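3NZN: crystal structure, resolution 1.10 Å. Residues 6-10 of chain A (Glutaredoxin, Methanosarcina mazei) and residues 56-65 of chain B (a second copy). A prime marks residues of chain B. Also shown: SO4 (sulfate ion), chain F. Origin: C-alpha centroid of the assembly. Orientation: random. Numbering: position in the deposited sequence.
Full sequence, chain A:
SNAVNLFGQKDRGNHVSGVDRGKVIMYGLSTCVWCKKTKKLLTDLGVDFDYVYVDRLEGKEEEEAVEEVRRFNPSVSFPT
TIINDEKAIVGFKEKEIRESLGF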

# COMPACT_ATOMS: atom_id res chain seq x y z
N LEU A 6 -10.18 -10.38 9.01
CA LEU A 6 -11.28 -11.33 8.57
C LEU A 6 -10.67 -12.65 8.04
O LEU A 6 -11.40 -13.67 7.94
CB LEU A 6 -12.08 -10.63 7.56
CG LEU A 6 -12.97 -11.34 6.66
CD1 LEU A 6 -13.98 -11.90 7.66
CD2 LEU A 6 -13.55 -10.32 5.62
N PHE A 7 -9.47 -12.59 7.55
CA PHE A 7 -8.81 -13.70 6.93
C PHE A 7 -7.99 -14.48 7.91
O PHE A 7 -7.21 -15.35 7.47
CB PHE A 7 -7.97 -13.19 5.74
CG PHE A 7 -8.73 -12.20 4.88
CD1 PHE A 7 -9.99 -12.59 4.25
CD2 PHE A 7 -8.29 -10.93 4.70
CE1 PHE A 7 -10.67 -11.65 3.56
CE2 PHE A 7 -9.05 -10.03 4.04
CZ PHE A 7 -10.19 -10.42 3.44
N GLY A 8 -8.11 -14.17 9.22
CA GLY A 8 -7.46 -14.91 10.23
C GLY A 8 -6.02 -14.56 10.52
O GLY A 8 -5.38 -15.27 11.28
N GLN A 9 -5.49 -13.54 9.87
CA GLN A 9 -4.14 -13.10 10.03
C GLN A 9 -4.05 -12.03 11.13
O GLN A 9 -4.79 -11.09 11.20
CB GLN A 9 -3.56 -12.53 8.75
CG GLN A 9 -3.68 -13.30 7.55
CD GLN A 9 -3.36 -12.43 6.29
OE1 GLN A 9 -4.04 -11.34 5.94
NE2 GLN A 9 -2.28 -12.86 5.61
N LYS A 10 -3.05 -12.17 12.03
CA LYS A 10 -2.80 -11.22 13.05
C LYS A 10 -2.49 -9.86 12.49
O LYS A 10 -1.60 -9.75 11.62
CB LYS A 10 -1.66 -11.69 13.98
CG LYS A 10 -1.46 -10.78 15.17
CD LYS A 10 -0.44 -11.28 16.10
CE LYS A 10 0.96 -11.32 15.53
NZ LYS A 10 1.92 -11.93 16.55
S SO4 F . 1.55 -11.29 20.33
O1 SO4 F . 0.37 -11.31 21.27
O2 SO4 F . 2.70 -11.90 21.01
O3 SO4 F . 1.28 -12.00 19.16
O4 SO4 F . 1.78 -9.82 20.16
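Chain B 56-65: RLEGKEEEEA

Chain B approaches the irregular segment 6-10 of chain A with a short loop that leads into the first turns of a helix, and no direct hydrogen bond joins the two stretches. The nearest CA pairs, Phe7 with Leu57′ and Gly8 with Glu61′, rise together, so locally the chains advance in the same sense. Leu57′ makes the apolar part of the interface. Its backbone is extended (phi/psi -75/161), its CA lies 6.6 Å from the CA of Phe7, and its side chain starts sideways but brings its end nearer, so that CD2 rests 3.7 Å from CB of Phe7 and meets the ring obliquely. Both residues are buried, a fitting place for two hydrocarbon side chains.

Glu58′, also extended, holds the N-cap position. Its O accepts the first helical bond, from Glu62′ N at 2.8 Å, while its own N donates to a water 3.1 Å away. That water in turn donates to O of Phe7, also at 3.1 Å, and so bridges the two backbones.

The helix begins at Gly59′; neither this residue nor Lys60′ reaches chain A. Four residues on from Leu57′, Glu61′ points toward the partner, its CA 5.5 Å from that of Gly8. Its aliphatic base packs here: CG is 3.3 Å and CB 3.4 Å from O of Phe7, and CG is 3.4 Å from O of Gly8. The carboxylate gains no hydrogen bond here: OE2 lies 3.5 Å from O of Gly8, but both are acceptors. Glycine suits position 8 twice over, since its phi of 84° is positive and a CB there would lie 2.9 Å from CG of Glu61′, a clash.

Glu62′ turns away and Glu63′ is out of reach. Glu64′ again points toward chain A, yet its OE1 comes only within 4.5 Å of O of Gly8, leaving this exposed acid at the margin.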

# COMPACT_ATOMS: atom_id res chain seq x y z
N ARG B 56 -8.97 -19.35 -0.69
CA ARG B 56 -7.94 -18.32 -0.93
C ARG B 56 -7.14 -18.02 0.33
O ARG B 56 -6.21 -17.21 0.31
CB ARG B 56 -8.60 -17.07 -1.42
CG ARG B 56 -9.26 -17.26 -2.79
CD ARG B 56 -8.68 -16.37 -3.85
NE ARG B 56 -9.05 -16.60 -5.24
CZ ARG B 56 -9.86 -15.83 -5.93
NH1 ARG B 56 -10.08 -16.21 -7.18
NH2 ARG B 56 -10.48 -14.76 -5.41
N LEU B 57 -7.48 -18.58 1.46
CA LEU B 57 -6.76 -18.33 2.73
C LEU B 57 -5.47 -19.06 2.75
O LEU B 57 -5.30 -20.03 2.07
CB LEU B 57 -7.61 -18.71 3.93
CG LEU B 57 -8.93 -18.00 4.03
CD1 LEU B 57 -9.70 -18.51 5.17
CD2 LEU B 57 -8.67 -16.42 4.06
N GLU B 58 -4.53 -18.66 3.62
CA GLU B 58 -3.32 -19.47 3.88
C GLU B 58 -3.76 -20.70 4.64
O GLU B 58 -4.86 -20.73 5.16
CB GLU B 58 -2.27 -18.67 4.62
CG GLU B 58 -1.92 -17.40 3.90
CD GLU B 58 -0.77 -17.59 2.97
OE1 GLU B 58 -0.78 -18.55 2.13
OE2 GLU B 58 0.16 -16.75 3.11
N GLY B 59 -2.95 -21.77 4.63
CA GLY B 59 -3.33 -23.08 5.11
C GLY B 59 -3.87 -23.06 6.49
O GLY B 59 -4.89 -23.68 6.78
N LYS B 60 -3.10 -22.48 7.41
CA LYS B 60 -3.54 -22.53 8.81
C LYS B 60 -4.91 -21.79 9.00
O LYS B 60 -5.77 -22.23 9.80
CB LYS B 60 -2.50 -21.97 9.76
N GLU B 61 -5.03 -20.66 8.31
CA GLU B 61 -6.24 -19.93 8.41
C GLU B 61 -7.43 -20.59 7.77
O GLU B 61 -8.54 -20.51 8.26
CB GLU B 61 -6.00 -18.53 7.89
CG GLU B 61 -5.19 -17.64 8.81
CD GLU B 61 -3.70 -17.85 8.83
OE1 GLU B 61 -3.17 -18.49 7.84
OE2 GLU B 61 -3.03 -17.38 9.80
N GLU B 62 -7.18 -21.27 6.68
CA GLU B 62 -8.21 -22.08 6.02
C GLU B 62 -8.73 -23.15 7.02
O GLU B 62 -9.89 -23.39 7.17
CB GLU B 62 -7.76 -22.69 4.72
CG GLU B 62 -8.87 -23.50 4.03
CD GLU B 62 -8.57 -23.99 2.67
OE1 GLU B 62 -7.47 -23.87 2.06
OE2 GLU B 62 -9.51 -24.50 1.99
N GLU B 63 -7.82 -23.82 7.73
CA GLU B 63 -8.22 -24.80 8.76
C GLU B 63 -9.04 -24.23 9.82
O GLU B 63 -9.98 -24.91 10.31
CB GLU B 63 -7.01 -25.64 9.25
CG GLU B 63 -7.45 -26.67 10.24
CD GLU B 63 -8.56 -27.64 9.73
OE1 GLU B 63 -8.90 -27.67 8.51
OE2 GLU B 63 -9.07 -28.41 10.59
N GLU B 64 -8.71 -23.04 10.29
CA GLU B 64 -9.53 -22.45 11.32
C GLU B 64 -10.91 -22.19 10.75
O GLU B 64 -11.84 -22.42 11.50
CB GLU B 64 -8.85 -21.24 11.86
CG GLU B 64 -7.48 -21.61 12.59
CD GLU B 64 -6.45 -20.58 12.56
OE1 GLU B 64 -6.73 -19.44 12.12
OE2 GLU B 64 -5.31 -20.90 13.16
N ALA B 65 -11.00 -21.72 9.55
CA ALA B 65 -12.31 -21.49 8.99
C ALA B 65 -13.10 -22.78 8.78
O ALA B 65 -14.30 -22.87 9.10
CB ALA B 65 -12.09 -20.76 7.72
O HOH W 1 -5.14 -16.20 5.35